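Local coordinates for protein 5'-Methylthioadenosine Nucleosidase (Arabidopsis thaliana, PDB 2H8G) that binds adenine in a pocket of its alpha/beta fold and belongs to the nucleosidases of the phosphorylase superfamily, with two chains in the assembly, at residues V30-M35 and L97-S102; V130-D135 and N163-L168; D135-D140 and I192-T197; A205-A210 and V217-A222. One frame throughout, in Å; residues are numbered along the deposited sequence.

Interaction 1. Residues V30-M35 and L97-S102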
loop_
_atom_site.group_PDB
_atom_site.type_symbol
_atom_site.label_atom_id
_atom_site.label_comp_id
_atom_site.label_asym_id
_atom_site.label_seq_id
_atom_site.Cartn_x
_atom_site.Cartn_y
_atom_site.Cartn_z
ATOM N N VAL A 30 19.941 -0.695 1.028
ATOM C CA VAL A 30 18.936 0.348 1.161
ATOM C C VAL A 30 18.148 0.102 2.436
ATOM O O VAL A 30 17.636 -0.998 2.651
ATOM C CB VAL A 30 17.924 0.358 -0.013
ATOM C CG1 VAL A 30 16.737 1.251 0.335
ATOM C CG2 VAL A 30 18.591 0.872 -1.282
ATOM N N PHE A 31 18.090 1.114 3.293
ATOM C CA PHE A 31 17.305 1.027 4.518
ATOM C C PHE A 31 15.989 1.726 4.216
ATOM O O PHE A 31 15.989 2.848 3.709
ATOM C CB PHE A 31 17.954 1.787 5.682
ATOM C CG PHE A 31 19.028 1.025 6.401
ATOM C CD1 PHE A 31 20.313 0.939 5.876
ATOM C CD2 PHE A 31 18.761 0.409 7.623
ATOM C CE1 PHE A 31 21.320 0.252 6.557
ATOM C CE2 PHE A 31 19.762 -0.281 8.313
ATOM C CZ PHE A 31 21.043 -0.357 7.778
ATOM N N VAL A 32 14.875 1.060 4.499
ATOM C CA VAL A 32 13.566 1.667 4.311
ATOM C C VAL A 32 13.121 1.948 5.739
ATOM O O VAL A 32 12.953 1.021 6.535
ATOM C CB VAL A 32 12.574 0.707 3.633
ATOM C CG1 VAL A 32 11.178 1.314 3.653
ATOM C CG2 VAL A 32 13.011 0.444 2.194
ATOM N N ILE A 33 12.972 3.229 6.069
ATOM C CA ILE A 33 12.594 3.652 7.417
ATOM C C ILE A 33 11.410 4.612 7.348
ATOM O O ILE A 33 11.469 5.650 6.689
ATOM C CB ILE A 33 13.804 4.317 8.115
ATOM C CG1 ILE A 33 14.980 3.329 8.119
ATOM C CG2 ILE A 33 13.442 4.730 9.535
ATOM C CD1 ILE A 33 16.253 3.852 8.764
ATOM N N ALA A 34 10.336 4.258 8.048
ATOM C CA ALA A 34 9.105 5.042 8.035
ATOM C C ALA A 34 9.150 6.436 8.645
ATOM O O ALA A 34 8.572 7.371 8.089
ATOM C CB ALA A 34 7.994 4.248 8.698
ATOM N N MET A 35 9.809 6.576 9.789
ATOM C CA MET A 35 9.877 7.870 10.471
ATOM C C MET A 35 11.259 8.507 10.385
ATOM O O MET A 35 12.270 7.844 10.594
ATOM C CB MET A 35 9.490 7.698 11.941
ATOM C CG MET A 35 8.122 7.067 12.150
ATOM S SD MET A 35 7.747 6.805 13.899
ATOM C CE MET A 35 7.186 8.442 14.373
ATOM N N LEU A 97 5.448 2.051 -1.705
ATOM C CA LEU A 97 5.857 2.936 -2.795
ATOM C C LEU A 97 7.343 3.278 -2.759
ATOM O O LEU A 97 8.025 3.190 -3.783
ATOM C CB LEU A 97 5.036 4.226 -2.775
ATOM C CG LEU A 97 3.540 4.079 -3.052
ATOM C CD1 LEU A 97 2.831 5.375 -2.718
ATOM C CD2 LEU A 97 3.325 3.702 -4.509
ATOM N N ILE A 98 7.862 3.658 -1.595
ATOM C CA ILE A 98 9.280 3.999 -1.531
ATOM C C ILE A 98 10.164 2.769 -1.696
ATOM O O ILE A 98 11.280 2.866 -2.200
ATOM C CB ILE A 98 9.646 4.750 -0.226
ATOM C CG1 ILE A 98 9.474 3.849 0.998
ATOM C CG2 ILE A 98 8.782 5.993 -0.100
ATOM C CD1 ILE A 98 9.886 4.516 2.298
ATOM N N THR A 99 9.671 1.606 -1.285
ATOM C CA THR A 99 10.444 0.382 -1.449
ATOM C C THR A 99 10.529 0.076 -2.948
ATOM O O THR A 99 11.602 -0.239 -3.469
ATOM C CB THR A 99 9.783 -0.812 -0.727
ATOM O OG1 THR A 99 9.713 -0.540 0.676
ATOM C CG2 THR A 99 10.593 -2.080 -0.947
ATOM N N PHE A 100 9.396 0.193 -3.635
ATOM C CA PHE A 100 9.336 -0.065 -5.066
ATOM C C PHE A 100 10.233 0.904 -5.836
ATOM O O PHE A 100 11.065 0.484 -6.638
ATOM C CB PHE A 100 7.896 0.076 -5.565
ATOM C CG PHE A 100 7.749 -0.092 -7.051
ATOM C CD1 PHE A 100 7.815 -1.353 -7.635
ATOM C CD2 PHE A 100 7.566 1.017 -7.870
ATOM C CE1 PHE A 100 7.701 -1.505 -9.018
ATOM C CE2 PHE A 100 7.452 0.875 -9.252
ATOM C CZ PHE A 100 7.520 -0.387 -9.823
ATOM N N ALA A 101 10.067 2.198 -5.584
ATOM C CA ALA A 101 10.858 3.208 -6.283
ATOM C C ALA A 101 12.353 3.103 -5.977
ATOM O O ALA A 101 13.187 3.262 -6.873
ATOM C CB ALA A 101 10.341 4.605 -5.938
ATOM N N SER A 102 12.686 2.831 -4.719
ATOM C CA SER A 102 14.081 2.700 -4.300
ATOM C C SER A 102 14.760 1.513 -4.969
ATOM O O SER A 102 15.930 1.595 -5.357
ATOM C CB SER A 102 14.161 2.548 -2.778
ATOM O OG SER A 102 13.648 3.704 -2.143
#
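Val30 and Val32 of strand 28-32 meet Ile98, Thr99 and Ser102 of helix 92-106 with the axes of the two short segments nearly antiparallel, at 167°, and 9.5 Å apart at closest approach. Both valines point at the helix, and the middle of the contact belongs to Val32, whose two methyls flank Thr99 OG1, CG1 and CG2 each at 3.8 Å from it. CG1, anti to the backbone N (chi1 172°), also lies 3.7 Å from Ile98 CD1, the far end of an extended isoleucine branch. The threonine hydroxyl is not a polar partner of the strand: its hydrogen bond to Ala95 O, one turn back in its own helix, lets it sit against the valine methyls. Further along, Val30 CG1 rests 4.2 Å from Ser102 CB. Ser102 likewise turns its hydroxyl back to the helix, where OG bonds to Ile98 O; this carbonyl also receives Ser102 N, and the two donors reach it from opposite faces of its plane. Between the two valines in sequence, Phe31 packs on helix 233-259, so strand 28-32 is covered on both faces, as in a layered alpha/beta fold. The contact is thus fully buried and largely apolar; two helix hydroxyls bond to their own backbone, so that the Thr99 oxygen can pack against methyls along with the carbon groups.

Interaction 2. Residues V130-D135 and N163-L168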
loop_
_atom_site.group_PDB
_atom_site.type_symbol
_atom_site.label_atom_id
_atom_site.label_comp_id
_atom_site.label_asym_id
_atom_site.label_seq_id
_atom_site.Cartn_x
_atom_site.Cartn_y
_atom_site.Cartn_z
ATOM N N VAL A 130 15.803 -5.310 20.123
ATOM C CA VAL A 130 15.843 -5.094 18.687
ATOM C C VAL A 130 15.815 -6.497 18.101
ATOM O O VAL A 130 16.767 -7.263 18.252
ATOM C CB VAL A 130 17.111 -4.374 18.221
ATOM C CG1 VAL A 130 17.058 -4.191 16.706
ATOM C CG2 VAL A 130 17.227 -3.023 18.918
ATOM N N PHE A 131 14.700 -6.823 17.459
ATOM C CA PHE A 131 14.468 -8.132 16.859
ATOM C C PHE A 131 14.846 -8.257 15.392
ATOM O O PHE A 131 14.760 -7.297 14.627
ATOM C CB PHE A 131 12.980 -8.489 16.943
ATOM C CG PHE A 131 12.540 -9.049 18.262
ATOM C CD1 PHE A 131 12.422 -8.240 19.389
ATOM C CD2 PHE A 131 12.196 -10.393 18.365
ATOM C CE1 PHE A 131 11.964 -8.767 20.596
ATOM C CE2 PHE A 131 11.738 -10.921 19.563
ATOM C CZ PHE A 131 11.622 -10.111 20.680
ATOM N N LEU A 132 15.235 -9.471 15.013
ATOM C CA LEU A 132 15.525 -9.800 13.625
ATOM C C LEU A 132 14.261 -10.605 13.299
ATOM O O LEU A 132 13.943 -11.557 14.005
ATOM C CB LEU A 132 16.756 -10.700 13.520
ATOM C CG LEU A 132 17.269 -10.986 12.110
ATOM C CD1 LEU A 132 17.726 -9.690 11.452
ATOM C CD2 LEU A 132 18.421 -11.970 12.194
ATOM N N VAL A 133 13.533 -10.227 12.258
ATOM C CA VAL A 133 12.293 -10.925 11.918
ATOM C C VAL A 133 12.476 -12.201 11.094
ATOM O O VAL A 133 13.251 -12.220 10.142
ATOM C CB VAL A 133 11.340 -9.971 11.155
ATOM C CG1 VAL A 133 10.116 -10.727 10.657
ATOM C CG2 VAL A 133 10.920 -8.829 12.068
ATOM N N SER A 134 11.745 -13.255 11.461
ATOM C CA SER A 134 11.802 -14.536 10.751
ATOM C C SER A 134 10.899 -14.503 9.515
ATOM O O SER A 134 11.347 -14.759 8.398
ATOM C CB SER A 134 11.373 -15.679 11.680
ATOM O OG SER A 134 10.127 -15.413 12.299
ATOM N N ASP A 135 9.621 -14.210 9.730
ATOM C CA ASP A 135 8.664 -14.090 8.637
ATOM C C ASP A 135 7.674 -12.997 8.997
ATOM O O ASP A 135 7.635 -12.534 10.138
ATOM C CB ASP A 135 7.939 -15.414 8.343
ATOM C CG ASP A 135 7.327 -16.047 9.572
ATOM O OD1 ASP A 135 7.022 -15.328 10.542
ATOM O OD2 ASP A 135 7.130 -17.281 9.551
ATOM N N ASN A 163 24.348 -16.456 10.076
ATOM C CA ASN A 163 25.607 -15.985 10.648
ATOM C C ASN A 163 25.446 -14.656 11.375
ATOM O O ASN A 163 26.074 -14.424 12.410
ATOM C CB ASN A 163 26.681 -15.859 9.564
ATOM C CG ASN A 163 27.074 -17.197 8.978
ATOM O OD1 ASN A 163 27.243 -18.177 9.704
ATOM N ND2 ASN A 163 27.238 -17.245 7.662
ATOM N N LEU A 164 24.604 -13.782 10.833
ATOM C CA LEU A 164 24.360 -12.486 11.453
ATOM C C LEU A 164 23.746 -12.708 12.828
ATOM O O LEU A 164 24.148 -12.089 13.809
ATOM C CB LEU A 164 23.406 -11.655 10.585
ATOM C CG LEU A 164 22.988 -10.258 11.061
ATOM C CD1 LEU A 164 22.366 -9.501 9.894
ATOM C CD2 LEU A 164 21.994 -10.353 12.210
ATOM N N LEU A 165 22.774 -13.610 12.888
ATOM C CA LEU A 165 22.087 -13.916 14.134
ATOM C C LEU A 165 23.025 -14.558 15.160
ATOM O O LEU A 165 22.920 -14.291 16.355
ATOM C CB LEU A 165 20.901 -14.843 13.848
ATOM C CG LEU A 165 19.865 -15.055 14.953
ATOM C CD1 LEU A 165 19.205 -13.733 15.298
ATOM C CD2 LEU A 165 18.819 -16.055 14.481
ATOM N N LYS A 166 23.943 -15.393 14.685
ATOM C CA LYS A 166 24.895 -16.076 15.559
ATOM C C LYS A 166 25.981 -15.130 16.083
ATOM O O LYS A 166 26.676 -15.441 17.055
ATOM C CB LYS A 166 25.538 -17.246 14.804
ATOM C CG LYS A 166 26.586 -17.997 15.599
ATOM C CD LYS A 166 26.009 -18.511 16.904
ATOM C CE LYS A 166 27.118 -18.945 17.840
ATOM N NZ LYS A 166 28.043 -17.813 18.114
ATOM N N GLU A 167 26.119 -13.979 15.436
ATOM C CA GLU A 167 27.117 -12.988 15.818
ATOM C C GLU A 167 26.528 -11.909 16.717
ATOM O O GLU A 167 27.101 -11.559 17.751
ATOM C CB GLU A 167 27.695 -12.333 14.563
ATOM C CG GLU A 167 28.571 -11.120 14.821
ATOM C CD GLU A 167 30.019 -11.480 15.050
ATOM O OE1 GLU A 167 30.319 -12.159 16.055
ATOM O OE2 GLU A 167 30.859 -11.083 14.214
ATOM N N LEU A 168 25.377 -11.379 16.315
ATOM C CA LEU A 168 24.721 -10.325 17.075
ATOM C C LEU A 168 23.762 -10.849 18.140
ATOM O O LEU A 168 23.374 -10.114 19.046
ATOM C CB LEU A 168 23.976 -9.385 16.122
ATOM C CG LEU A 168 24.830 -8.480 15.228
ATOM C CD1 LEU A 168 25.723 -9.303 14.326
ATOM C CD2 LEU A 168 23.918 -7.595 14.396
#
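Leu132 supplies the whole strand side of this contact, reaching from strand 130-138 to Leu164 and Leu165 of helix 162-168, and it does so with a single methyl. Its CG stands anti to the backbone N (chi1 -173°), and CD2 then continues the chain outward, anti to CA, at full stretch. The tip of the side chain enters the angle between two successive leucines, whose nearest methyls lie about at a right angle as seen from it. Leu132 CD2 is 3.7 Å from Leu165 CD1 and also skims Leu165 CB, at 4.1 Å. The same CD2 comes within 3.9 Å of Leu164 CD2. The two helix leucines approach differently: Leu164 leaves the backbone in the direction of the strand, whereas Leu165 starts off across it and only its outer part bends in. Both use the delta methyl that folds back rather than the one that extends. Leu132 also packs on Val218 and Leu220 of strand 217-226, while Leu164 leans on Phe258 of helix 233-259, so the three leucines join the sheet to two helices on its flank. Between these two segments the contact is made by leucine side chains. Such a joint rests on van der Waals contact and the exclusion of water, without the directional demands of a polar bond, and the torsions determine which delta methyl meets the other side.

Interaction 3. Residues D135-D140 and I192-T197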
loop_
_atom_site.group_PDB
_atom_site.type_symbol
_atom_site.label_atom_id
_atom_site.label_comp_id
_atom_site.label_asym_id
_atom_site.label_seq_id
_atom_site.Cartn_x
_atom_site.Cartn_y
_atom_site.Cartn_z
ATOM N N ASP A 135 9.621 -14.210 9.730
ATOM C CA ASP A 135 8.664 -14.090 8.637
ATOM C C ASP A 135 7.674 -12.997 8.997
ATOM O O ASP A 135 7.635 -12.534 10.138
ATOM C CB ASP A 135 7.939 -15.414 8.343
ATOM C CG ASP A 135 7.327 -16.047 9.572
ATOM O OD1 ASP A 135 7.022 -15.328 10.542
ATOM O OD2 ASP A 135 7.130 -17.281 9.551
ATOM N N VAL A 136 6.877 -12.586 8.022
ATOM C CA VAL A 136 5.937 -11.501 8.237
ATOM C C VAL A 136 4.573 -11.779 7.623
ATOM O O VAL A 136 4.463 -12.471 6.618
ATOM C CB VAL A 136 6.522 -10.197 7.650
ATOM C CG1 VAL A 136 6.691 -10.336 6.136
ATOM C CG2 VAL A 136 5.644 -9.019 8.011
ATOM N N VAL A 137 3.538 -11.240 8.254
ATOM C CA VAL A 137 2.165 -11.398 7.797
ATOM C C VAL A 137 1.393 -10.106 8.038
ATOM O O VAL A 137 1.885 -9.208 8.729
ATOM C CB VAL A 137 1.427 -12.517 8.587
ATOM C CG1 VAL A 137 2.093 -13.857 8.346
ATOM C CG2 VAL A 137 1.420 -12.195 10.077
ATOM N N PHE A 138 0.200 -10.017 7.448
ATOM C CA PHE A 138 -0.708 -8.880 7.660
ATOM C C PHE A 138 -1.817 -9.401 8.572
ATOM O O PHE A 138 -2.223 -10.554 8.439
ATOM C CB PHE A 138 -1.425 -8.429 6.380
ATOM C CG PHE A 138 -0.562 -7.715 5.382
ATOM C CD1 PHE A 138 0.060 -8.416 4.361
ATOM C CD2 PHE A 138 -0.428 -6.330 5.421
ATOM C CE1 PHE A 138 0.796 -7.752 3.382
ATOM C CE2 PHE A 138 0.306 -5.656 4.450
ATOM C CZ PHE A 138 0.916 -6.365 3.427
ATOM N N HIS A 139 -2.318 -8.563 9.474
ATOM C CA HIS A 139 -3.426 -8.984 10.332
ATOM C C HIS A 139 -4.707 -8.207 10.038
ATOM O O HIS A 139 -5.751 -8.505 10.615
ATOM C CB HIS A 139 -3.079 -8.856 11.825
ATOM C CG HIS A 139 -2.524 -7.522 12.222
ATOM N ND1 HIS A 139 -3.302 -6.395 12.387
ATOM C CD2 HIS A 139 -1.255 -7.146 12.500
ATOM C CE1 HIS A 139 -2.532 -5.382 12.752
ATOM N NE2 HIS A 139 -1.286 -5.811 12.826
ATOM N N ASP A 140 -4.651 -7.234 9.128
ATOM C CA ASP A 140 -5.834 -6.437 8.819
ATOM C C ASP A 140 -6.327 -6.482 7.374
ATOM O O ASP A 140 -7.014 -5.566 6.917
ATOM C CB ASP A 140 -5.603 -4.979 9.242
ATOM C CG ASP A 140 -4.566 -4.268 8.385
ATOM O OD1 ASP A 140 -3.788 -4.945 7.680
ATOM O OD2 ASP A 140 -4.526 -3.015 8.436
ATOM N N ILE A 192 -3.021 -13.052 17.677
ATOM C CA ILE A 192 -2.803 -14.144 18.618
ATOM C C ILE A 192 -2.773 -15.461 17.849
ATOM O O ILE A 192 -1.986 -16.356 18.156
ATOM C CB ILE A 192 -3.923 -14.210 19.676
ATOM C CG1 ILE A 192 -3.930 -12.928 20.514
ATOM C CG2 ILE A 192 -3.714 -15.424 20.569
ATOM C CD1 ILE A 192 -4.980 -12.907 21.617
ATOM N N ALA A 193 -3.624 -15.559 16.830
ATOM C CA ALA A 193 -3.712 -16.758 16.008
ATOM C C ALA A 193 -2.511 -16.955 15.086
ATOM O O ALA A 193 -2.139 -18.094 14.797
ATOM C CB ALA A 193 -5.002 -16.733 15.188
ATOM N N ASN A 194 -1.905 -15.863 14.615
ATOM C CA ASN A 194 -0.751 -15.994 13.731
ATOM C C ASN A 194 0.563 -16.113 14.504
ATOM O O ASN A 194 1.636 -16.194 13.912
ATOM C CB ASN A 194 -0.685 -14.846 12.699
ATOM C CG ASN A 194 -0.430 -13.478 13.319
ATOM O OD1 ASN A 194 0.307 -13.345 14.292
ATOM N ND2 ASN A 194 -1.019 -12.445 12.721
ATOM N N ASP A 195 0.453 -16.131 15.829
ATOM C CA ASP A 195 1.599 -16.292 16.719
ATOM C C ASP A 195 2.713 -15.261 16.531
ATOM O O ASP A 195 3.898 -15.582 16.643
ATOM C CB ASP A 195 2.164 -17.707 16.554
ATOM C CG ASP A 195 3.047 -18.124 17.711
ATOM O OD1 ASP A 195 2.609 -17.985 18.872
ATOM O OD2 ASP A 195 4.174 -18.601 17.460
ATOM N N ALA A 196 2.332 -14.020 16.255
ATOM C CA ALA A 196 3.313 -12.961 16.065
ATOM C C ALA A 196 3.893 -12.513 17.403
ATOM O O ALA A 196 3.221 -12.570 18.433
ATOM C CB ALA A 196 2.666 -11.771 15.365
ATOM N N THR A 197 5.149 -12.077 17.381
ATOM C CA THR A 197 5.801 -11.575 18.576
ATOM C C THR A 197 5.828 -10.060 18.484
ATOM O O THR A 197 5.826 -9.372 19.505
ATOM C CB THR A 197 7.264 -12.057 18.676
ATOM O OG1 THR A 197 7.286 -13.474 18.876
ATOM C CG2 THR A 197 7.985 -11.375 19.832
HETATM O O HOH W 1 -2.443 -12.786 10.117
#
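Asn194, which directs its side chain at Val137 and His139 of the segment 135-140, sits just ahead of Asp195, whose positive phi (56°) marks the Schellman motif that finishes helix 185-193. The direct contacts are van der Waals in kind. Val137 CG2 lies over the flat of the Asn194 amide, 3.6 Å from ND2 and 3.9 Å from CG, so a methyl covers one face of a polar group. His139 adds a looser touch from CB, 4.2 Å from Asn194 ND2; its side chain is about 6 Å from the bound adenine. Asn194 CG sits between its backbone N and carbonyl carbon (chi1 66°), which goes with an amide turned to both Val137 and Ala196 N. Among the polar links, OD1 reaches forward to Ala196 N in a weak, bent bond, 2.9 Å long with an angle of 125° at the hydrogen, while ND2 is bonded to Ser176 OG of strand 171-177. Charge enters through Arg174, which forms a salt bridge to Asp135 OD1 and a hydrogen bond to Asn194 O, tying both segments to the same side chain. One water completes the bridge: it accepts from Asn194 ND2 at 3.0 Å and donates to Phe138 O at 2.8 Å.

Interaction 4. Residues A205-A210 and V217-A222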
loop_
_atom_site.group_PDB
_atom_site.type_symbol
_atom_site.label_atom_id
_atom_site.label_comp_id
_atom_site.label_asym_id
_atom_site.label_seq_id
_atom_site.Cartn_x
_atom_site.Cartn_y
_atom_site.Cartn_z
ATOM N N ALA A 205 4.296 -5.067 3.910
ATOM C CA ALA A 205 4.177 -4.386 2.626
ATOM C C ALA A 205 5.559 -4.265 1.998
ATOM O O ALA A 205 5.717 -4.416 0.786
ATOM C CB ALA A 205 3.553 -3.006 2.813
ATOM N N VAL A 206 6.565 -3.985 2.822
ATOM C CA VAL A 206 7.926 -3.886 2.311
ATOM C C VAL A 206 8.318 -5.266 1.779
ATOM O O VAL A 206 8.934 -5.377 0.714
ATOM C CB VAL A 206 8.920 -3.459 3.417
ATOM C CG1 VAL A 206 10.347 -3.440 2.863
ATOM C CG2 VAL A 206 8.547 -2.072 3.940
ATOM N N ALA A 207 7.953 -6.318 2.512
ATOM C CA ALA A 207 8.274 -7.684 2.091
ATOM C C ALA A 207 7.542 -8.035 0.800
ATOM O O ALA A 207 8.093 -8.725 -0.061
ATOM C CB ALA A 207 7.909 -8.678 3.193
ATOM N N TYR A 208 6.305 -7.564 0.659
ATOM C CA TYR A 208 5.535 -7.826 -0.552
ATOM C C TYR A 208 6.272 -7.281 -1.779
ATOM O O TYR A 208 6.461 -7.986 -2.770
ATOM C CB TYR A 208 4.150 -7.180 -0.455
ATOM C CG TYR A 208 3.323 -7.368 -1.701
ATOM C CD1 TYR A 208 2.792 -8.616 -2.022
ATOM C CD2 TYR A 208 3.112 -6.314 -2.586
ATOM C CE1 TYR A 208 2.075 -8.811 -3.192
ATOM C CE2 TYR A 208 2.394 -6.500 -3.766
ATOM C CZ TYR A 208 1.881 -7.753 -4.059
ATOM O OH TYR A 208 1.169 -7.956 -5.216
ATOM N N VAL A 209 6.699 -6.023 -1.709
ATOM C CA VAL A 209 7.400 -5.397 -2.824
ATOM C C VAL A 209 8.758 -6.037 -3.077
ATOM O O VAL A 209 9.134 -6.270 -4.229
ATOM C CB VAL A 209 7.595 -3.886 -2.572
ATOM C CG1 VAL A 209 8.406 -3.259 -3.709
ATOM C CG2 VAL A 209 6.242 -3.215 -2.451
ATOM N N ALA A 210 9.494 -6.322 -2.007
ATOM C CA ALA A 210 10.808 -6.945 -2.142
ATOM C C ALA A 210 10.662 -8.290 -2.843
ATOM O O ALA A 210 11.492 -8.657 -3.681
ATOM C CB ALA A 210 11.451 -7.126 -0.772
ATOM N N VAL A 217 15.263 -9.214 1.720
ATOM C CA VAL A 217 14.902 -8.207 2.709
ATOM C C VAL A 217 15.038 -8.732 4.135
ATOM O O VAL A 217 14.675 -9.871 4.441
ATOM C CB VAL A 217 13.464 -7.673 2.478
ATOM C CG1 VAL A 217 12.463 -8.800 2.582
ATOM C CG2 VAL A 217 13.141 -6.582 3.494
ATOM N N VAL A 218 15.597 -7.885 4.993
ATOM C CA VAL A 218 15.796 -8.201 6.405
ATOM C C VAL A 218 15.091 -7.121 7.217
ATOM O O VAL A 218 14.908 -6.000 6.737
ATOM C CB VAL A 218 17.304 -8.223 6.757
ATOM C CG1 VAL A 218 17.503 -8.313 8.267
ATOM C CG2 VAL A 218 17.968 -9.413 6.071
ATOM N N PHE A 219 14.673 -7.464 8.431
ATOM C CA PHE A 219 13.976 -6.512 9.285
ATOM C C PHE A 219 14.621 -6.361 10.650
ATOM O O PHE A 219 15.001 -7.347 11.280
ATOM C CB PHE A 219 12.518 -6.939 9.516
ATOM C CG PHE A 219 11.750 -7.211 8.256
ATOM C CD1 PHE A 219 11.912 -8.413 7.577
ATOM C CD2 PHE A 219 10.870 -6.265 7.741
ATOM C CE1 PHE A 219 11.206 -8.669 6.399
ATOM C CE2 PHE A 219 10.164 -6.510 6.569
ATOM C CZ PHE A 219 10.332 -7.713 5.898
ATOM N N LEU A 220 14.752 -5.118 11.096
ATOM C CA LEU A 220 15.278 -4.829 12.423
ATOM C C LEU A 220 14.129 -4.068 13.065
ATOM O O LEU A 220 13.794 -2.958 12.643
ATOM C CB LEU A 220 16.530 -3.955 12.352
ATOM C CG LEU A 220 17.726 -4.603 11.649
ATOM C CD1 LEU A 220 18.871 -3.606 11.583
ATOM C CD2 LEU A 220 18.151 -5.864 12.396
ATOM N N LYS A 221 13.502 -4.680 14.062
ATOM C CA LYS A 221 12.354 -4.065 14.715
ATOM C C LYS A 221 12.602 -3.895 16.205
ATOM O O LYS A 221 12.785 -4.872 16.935
ATOM C CB LYS A 221 11.108 -4.922 14.456
ATOM C CG LYS A 221 10.719 -4.984 12.969
ATOM C CD LYS A 221 10.075 -3.683 12.492
ATOM C CE LYS A 221 10.016 -3.606 10.961
ATOM N NZ LYS A 221 9.163 -2.474 10.489
ATOM N N ALA A 222 12.616 -2.637 16.639
ATOM C CA ALA A 222 12.882 -2.289 18.030
ATOM C C ALA A 222 11.591 -2.036 18.807
ATOM O O ALA A 222 10.784 -1.179 18.438
ATOM C CB ALA A 222 13.782 -1.064 18.079
#
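Val217 opens strand 217-226 by resting its branched side chain on Val206, Ala207 and Ala210 of helix 203-212. Starting at the branch point, CB lies 3.9 Å from Ala210 CB. CG1, placed between the backbone N and the carbonyl carbon (chi1 60°), keeps the same 3.9 Å to Ala210 CB and approaches the backbone of the helix, 4.4 Å from Ala207 CA. The remaining methyl, CG2, spreads the other way and comes within 4.3 Å of Val206 CG1. Alanines at two of these three helix positions bring the backbones close: the CA atoms of Ala210 and Val217 are 6.5 Å apart. Two residues on, Phe219 points to the same side, and its CZ meets Ala207 CB at 3.8 Å, the methyl lying at the ring edge near its plane. Lys221 follows in the same alternation, its NZ salt-bridged to Asp200, a residue of the adenine pocket. Leu220, pointing to the opposite face, packs on helix 233-259. The segment axes run at 166°, almost antiparallel. A helix laid on one face of a sheet whose other face carries a second helix is the layered alpha/beta architecture of the phosphorylase superfamily.

All four contacts reach one mixed sheet. Interaction 1 comes first along the chain and closes before the others open; interactions 2 and 3 cross, sharing Asp135 and strand 130-138, and interaction 4 follows them. Interactions 1 and 4 lie close, their centres about 10 Å apart, and helices 92-106 and 203-212 touch through Thr99, Val206 and Val209; both helices also meet the second subunit. Interactions 2 and 4 join through the neighbouring strands 130-138 and 217-226, with centres about 13 Å apart, and Val136 packs on Ala207 between interactions 3 and 4. Interactions 1 and 3, about 22 Å apart at their centres, lie on opposite sides of the chain's centre, with His139 of interaction 3 near the adenine. Interaction 4 touches the other three and so connects them.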